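Local coordinates for protein alpha-glucosidase ([Eubacterium] rectale, PDB 6PNR) that probably hydrolyses alpha-linked glycosides of sulfoquinovose, the sulfonated sugar of plant sulfolipids, as a family 31 glycoside hydrolase, at residues L256-I265 with Y534-A545. Numbering follows the deposited sequence.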
loop_
_atom_site.group_PDB
_atom_site.type_symbol
_atom_site.label_atom_id
_atom_site.label_comp_id
_atom_site.label_asym_id
_atom_site.label_seq_id
_atom_site.Cartn_x
_atom_site.Cartn_y
_atom_site.Cartn_z
ATOM N N LEU A 256 3.910 36.847 27.298
ATOM C CA LEU A 256 2.672 36.443 26.633
ATOM C C LEU A 256 1.561 36.164 27.643
ATOM O O LEU A 256 0.378 36.398 27.358
ATOM C CB LEU A 256 2.939 35.218 25.753
ATOM C CG LEU A 256 3.608 35.567 24.414
ATOM C CD1 LEU A 256 4.092 34.327 23.696
ATOM C CD2 LEU A 256 2.655 36.346 23.558
ATOM N N LEU A 257 1.923 35.660 28.820
ATOM C CA LEU A 257 0.955 35.534 29.906
ATOM C C LEU A 257 0.344 36.886 30.248
ATOM O O LEU A 257 -0.884 37.041 30.284
ATOM C CB LEU A 257 1.644 34.939 31.131
ATOM C CG LEU A 257 0.805 34.897 32.409
ATOM C CD1 LEU A 257 -0.492 34.134 32.144
ATOM C CD2 LEU A 257 1.633 34.225 33.504
ATOM N N ASP A 258 1.198 37.886 30.491
ATOM C CA ASP A 258 0.720 39.238 30.765
ATOM C C ASP A 258 -0.181 39.753 29.648
ATOM O O ASP A 258 -1.244 40.329 29.915
ATOM C CB ASP A 258 1.914 40.171 30.978
ATOM C CG ASP A 258 2.738 39.793 32.202
ATOM O OD1 ASP A 258 2.161 39.221 33.152
ATOM O OD2 ASP A 258 3.959 40.067 32.220
ATOM N N LYS A 259 0.224 39.555 28.386
ATOM C CA LYS A 259 -0.596 39.986 27.256
ATOM C C LYS A 259 -1.953 39.299 27.276
ATOM O O LYS A 259 -2.998 39.935 27.086
ATOM C CB LYS A 259 0.133 39.683 25.932
ATOM C CG LYS A 259 -0.586 40.195 24.692
ATOM C CD LYS A 259 0.175 39.801 23.423
ATOM C CE LYS A 259 -0.221 40.690 22.251
ATOM N NZ LYS A 259 0.601 40.444 21.022
ATOM N N THR A 260 -1.956 37.991 27.513
ATOM C CA THR A 260 -3.215 37.252 27.561
ATOM C C THR A 260 -4.129 37.793 28.656
ATOM O O THR A 260 -5.307 38.096 28.414
ATOM C CB THR A 260 -2.915 35.770 27.775
ATOM O OG1 THR A 260 -2.085 35.317 26.695
ATOM C CG2 THR A 260 -4.212 34.960 27.813
ATOM N N LEU A 261 -3.585 37.960 29.858
ATOM C CA LEU A 261 -4.358 38.528 30.959
ATOM C C LEU A 261 -4.797 39.958 30.654
ATOM O O LEU A 261 -5.918 40.357 30.997
ATOM C CB LEU A 261 -3.541 38.479 32.250
ATOM C CG LEU A 261 -3.222 37.080 32.789
ATOM C CD1 LEU A 261 -2.094 37.146 33.819
ATOM C CD2 LEU A 261 -4.464 36.427 33.388
ATOM N N ASP A 262 -3.929 40.749 30.019
ATOM C CA ASP A 262 -4.305 42.124 29.690
ATOM C C ASP A 262 -5.502 42.162 28.754
ATOM O O ASP A 262 -6.288 43.117 28.793
ATOM C CB ASP A 262 -3.128 42.873 29.061
ATOM C CG ASP A 262 -3.509 44.278 28.607
ATOM O OD1 ASP A 262 -3.779 45.140 29.476
ATOM O OD2 ASP A 262 -3.555 44.512 27.378
ATOM N N ARG A 263 -5.668 41.134 27.923
ATOM C CA ARG A 263 -6.792 41.026 27.007
ATOM C C ARG A 263 -8.006 40.363 27.653
ATOM O O ARG A 263 -8.934 39.975 26.939
ATOM C CB ARG A 263 -6.370 40.259 25.743
ATOM C CG ARG A 263 -5.945 41.158 24.570
ATOM C CD ARG A 263 -4.864 42.156 24.952
ATOM N NE ARG A 263 -4.171 42.655 23.759
ATOM C CZ ARG A 263 -2.986 43.250 23.780
ATOM N NH1 ARG A 263 -2.349 43.434 24.938
ATOM N NH2 ARG A 263 -2.436 43.653 22.648
ATOM N N ASN A 264 -8.005 40.206 28.976
ATOM C CA ASN A 264 -9.162 39.702 29.729
ATOM C C ASN A 264 -9.500 38.252 29.393
ATOM O O ASN A 264 -10.654 37.826 29.516
ATOM C CB ASN A 264 -10.392 40.591 29.517
ATOM C CG ASN A 264 -10.125 42.030 29.875
ATOM O OD1 ASN A 264 -9.435 42.321 30.863
ATOM N ND2 ASN A 264 -10.637 42.947 29.057
ATOM N N ILE A 265 -8.512 37.480 28.961
ATOM C CA ILE A 265 -8.662 36.035 28.841
ATOM C C ILE A 265 -8.308 35.422 30.187
ATOM O O ILE A 265 -7.217 35.662 30.717
ATOM C CB ILE A 265 -7.770 35.474 27.722
ATOM C CG1 ILE A 265 -8.133 36.099 26.368
ATOM C CG2 ILE A 265 -7.877 33.956 27.678
ATOM C CD1 ILE A 265 -7.033 35.935 25.325
ATOM N N TYR A 534 -2.960 32.578 18.602
ATOM C CA TYR A 534 -4.052 33.415 19.080
ATOM C C TYR A 534 -3.587 34.817 19.448
ATOM O O TYR A 534 -4.337 35.785 19.266
ATOM C CB TYR A 534 -4.743 32.765 20.292
ATOM C CG TYR A 534 -3.983 32.857 21.615
ATOM C CD1 TYR A 534 -4.103 33.971 22.437
ATOM C CD2 TYR A 534 -3.166 31.812 22.046
ATOM C CE1 TYR A 534 -3.408 34.062 23.645
ATOM C CE2 TYR A 534 -2.474 31.885 23.247
ATOM C CZ TYR A 534 -2.612 33.018 24.049
ATOM O OH TYR A 534 -1.935 33.114 25.232
ATOM N N TYR A 535 -2.370 34.947 19.973
ATOM C CA TYR A 535 -1.858 36.245 20.395
ATOM C C TYR A 535 -1.368 37.101 19.231
ATOM O O TYR A 535 -0.856 38.199 19.467
ATOM C CB TYR A 535 -0.742 36.062 21.424
ATOM C CG TYR A 535 0.339 35.055 21.066
ATOM C CD1 TYR A 535 1.350 35.376 20.166
ATOM C CD2 TYR A 535 0.376 33.806 21.670
ATOM C CE1 TYR A 535 2.348 34.463 19.845
ATOM C CE2 TYR A 535 1.365 32.884 21.353
ATOM C CZ TYR A 535 2.355 33.217 20.462
ATOM O OH TYR A 535 3.338 32.298 20.164
ATOM N N ASP A 536 -1.515 36.625 17.992
ATOM C CA ASP A 536 -1.182 37.410 16.811
ATOM C C ASP A 536 -2.257 38.426 16.460
ATOM O O ASP A 536 -1.980 39.347 15.690
ATOM C CB ASP A 536 -1.001 36.513 15.580
ATOM C CG ASP A 536 0.280 35.679 15.611
ATOM O OD1 ASP A 536 1.176 35.935 16.444
ATOM O OD2 ASP A 536 0.368 34.747 14.780
ATOM N N ASP A 537 -3.479 38.270 16.970
ATOM C CA ASP A 537 -4.638 38.935 16.387
ATOM C C ASP A 537 -5.545 39.438 17.498
ATOM O O ASP A 537 -6.019 38.632 18.302
ATOM C CB ASP A 537 -5.403 37.963 15.484
ATOM C CG ASP A 537 -6.563 38.624 14.757
ATOM O OD1 ASP A 537 -6.298 39.471 13.871
ATOM O OD2 ASP A 537 -7.729 38.275 15.044
ATOM N N GLU A 538 -5.815 40.754 17.531
ATOM C CA GLU A 538 -6.614 41.295 18.633
ATOM C C GLU A 538 -8.040 40.750 18.609
ATOM O O GLU A 538 -8.596 40.421 19.659
ATOM C CB GLU A 538 -6.630 42.827 18.594
ATOM C CG GLU A 538 -5.284 43.478 18.884
ATOM C CD GLU A 538 -4.728 43.111 20.251
ATOM O OE1 GLU A 538 -5.517 43.045 21.216
ATOM O OE2 GLU A 538 -3.498 42.898 20.369
ATOM N N ASP A 539 -8.646 40.646 17.418
ATOM C CA ASP A 539 -10.005 40.119 17.320
ATOM C C ASP A 539 -10.076 38.695 17.859
ATOM O O ASP A 539 -11.050 38.323 18.533
ATOM C CB ASP A 539 -10.495 40.176 15.869
ATOM C CG ASP A 539 -11.906 39.614 15.695
ATOM O OD1 ASP A 539 -12.858 40.222 16.225
ATOM O OD2 ASP A 539 -12.064 38.564 15.027
ATOM N N THR A 540 -9.040 37.897 17.600
ATOM C CA THR A 540 -9.000 36.531 18.115
ATOM C C THR A 540 -8.913 36.513 19.633
ATOM O O THR A 540 -9.577 35.700 20.289
ATOM C CB THR A 540 -7.821 35.766 17.503
ATOM O OG1 THR A 540 -7.943 35.760 16.074
ATOM C CG2 THR A 540 -7.812 34.318 17.983
ATOM N N MET A 541 -8.108 37.403 20.219
ATOM C CA MET A 541 -8.003 37.422 21.673
ATOM C C MET A 541 -9.318 37.857 22.317
ATOM O O MET A 541 -9.703 37.337 23.374
ATOM C CB MET A 541 -6.845 38.320 22.107
ATOM C CG MET A 541 -5.511 37.673 21.831
ATOM S SD MET A 541 -4.100 38.563 22.471
ATOM C CE MET A 541 -3.905 39.775 21.181
ATOM N N GLU A 542 -10.033 38.787 21.686
ATOM C CA GLU A 542 -11.339 39.178 22.205
ATOM C C GLU A 542 -12.333 38.029 22.105
ATOM O O GLU A 542 -13.108 37.786 23.042
ATOM C CB GLU A 542 -11.850 40.407 21.451
ATOM C CG GLU A 542 -10.973 41.642 21.640
ATOM C CD GLU A 542 -11.203 42.703 20.560
ATOM O OE1 GLU A 542 -12.272 42.656 19.904
ATOM O OE2 GLU A 542 -10.313 43.570 20.365
ATOM N N ARG A 543 -12.316 37.305 20.981
ATOM C CA ARG A 543 -13.180 36.139 20.819
ATOM C C ARG A 543 -12.823 35.036 21.808
ATOM O O ARG A 543 -13.708 34.402 22.388
ATOM C CB ARG A 543 -13.077 35.610 19.385
ATOM C CG ARG A 543 -13.806 36.447 18.346
ATOM C CD ARG A 543 -13.433 35.956 16.951
ATOM N NE ARG A 543 -14.168 36.644 15.897
ATOM C CZ ARG A 543 -15.379 36.281 15.493
ATOM N NH1 ARG A 543 -15.983 35.242 16.064
ATOM N NH2 ARG A 543 -15.983 36.949 14.520
ATOM N N LEU A 544 -11.527 34.761 21.975
ATOM C CA LEU A 544 -11.103 33.699 22.875
ATOM C C LEU A 544 -11.508 34.011 24.317
ATOM O O LEU A 544 -11.893 33.110 25.073
ATOM C CB LEU A 544 -9.588 33.501 22.748
ATOM C CG LEU A 544 -8.951 32.377 23.558
ATOM C CD1 LEU A 544 -9.608 31.056 23.196
ATOM C CD2 LEU A 544 -7.460 32.338 23.259
ATOM N N ALA A 545 -11.436 35.286 24.711
ATOM C CA ALA A 545 -11.911 35.680 26.037
ATOM C C ALA A 545 -13.345 35.221 26.269
ATOM O O ALA A 545 -13.674 34.687 27.336
ATOM C CB ALA A 545 -11.810 37.200 26.198
HETATM O O HOH W 1 -11.962 34.713 29.609
#
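Leu256 lays CD2 over one face of the Tyr535 ring, a CH-pi contact 3.8 Å from CD2 to the ring centroid, while CD1 reaches the CZ end of the same ring. In the GH31 TIM barrel this is where helix 250-262 and the turn after it meet the 3-10 segment 534-536 and the start of helix 538-568, probably where the barrel closes on itself; Ile265 and Leu544 both also touch Leu242 of strand 242-245. At the edge of the Tyr534 ring, in its plane, sits Thr260 OG1, and one face of that ring carries Tyr535 CD2. The Arg263 guanidinium has Lys259 CG over one face and the Glu538 carboxylate at its edge. Tyr534 OH donates to Thr260 OG1 (2.6 Å), and Thr260 OG1 in turn donates to Leu256 O, 2.8 Å away; these two bonds hold the hydroxyl in place. Thr260 OG1 and Thr260 N approach the Leu256 carbonyl from opposite faces of its plane. The far hydroxyl of Tyr535 is bonded to Glu524 and Arg252. Arg263 grips Glu538 side-on: NE meets OE1 at 2.9 Å on its syn lone pair, and NH2 meets OE2 at 2.6 Å, the two planes being 36° apart. NH1 adds a weak bond to Asp262. Arg263 CG lies against Met541 SD, and the bend at chi2 (54°) beyond it turns the guanidinium toward Glu538. A leucine in place of Arg263 would probably leave the Glu538 carboxylate without its paired charge and free to swing away from the helix 250-262 side. Further along, Ile265 packs CD1 on Met541 CB and CG1 on Ala545 CB. Lys259, extended beyond CG, passes the Met541 methyl and ends with NZ donating to Tyr535 O at 3.1 Å, in the carbonyl plane.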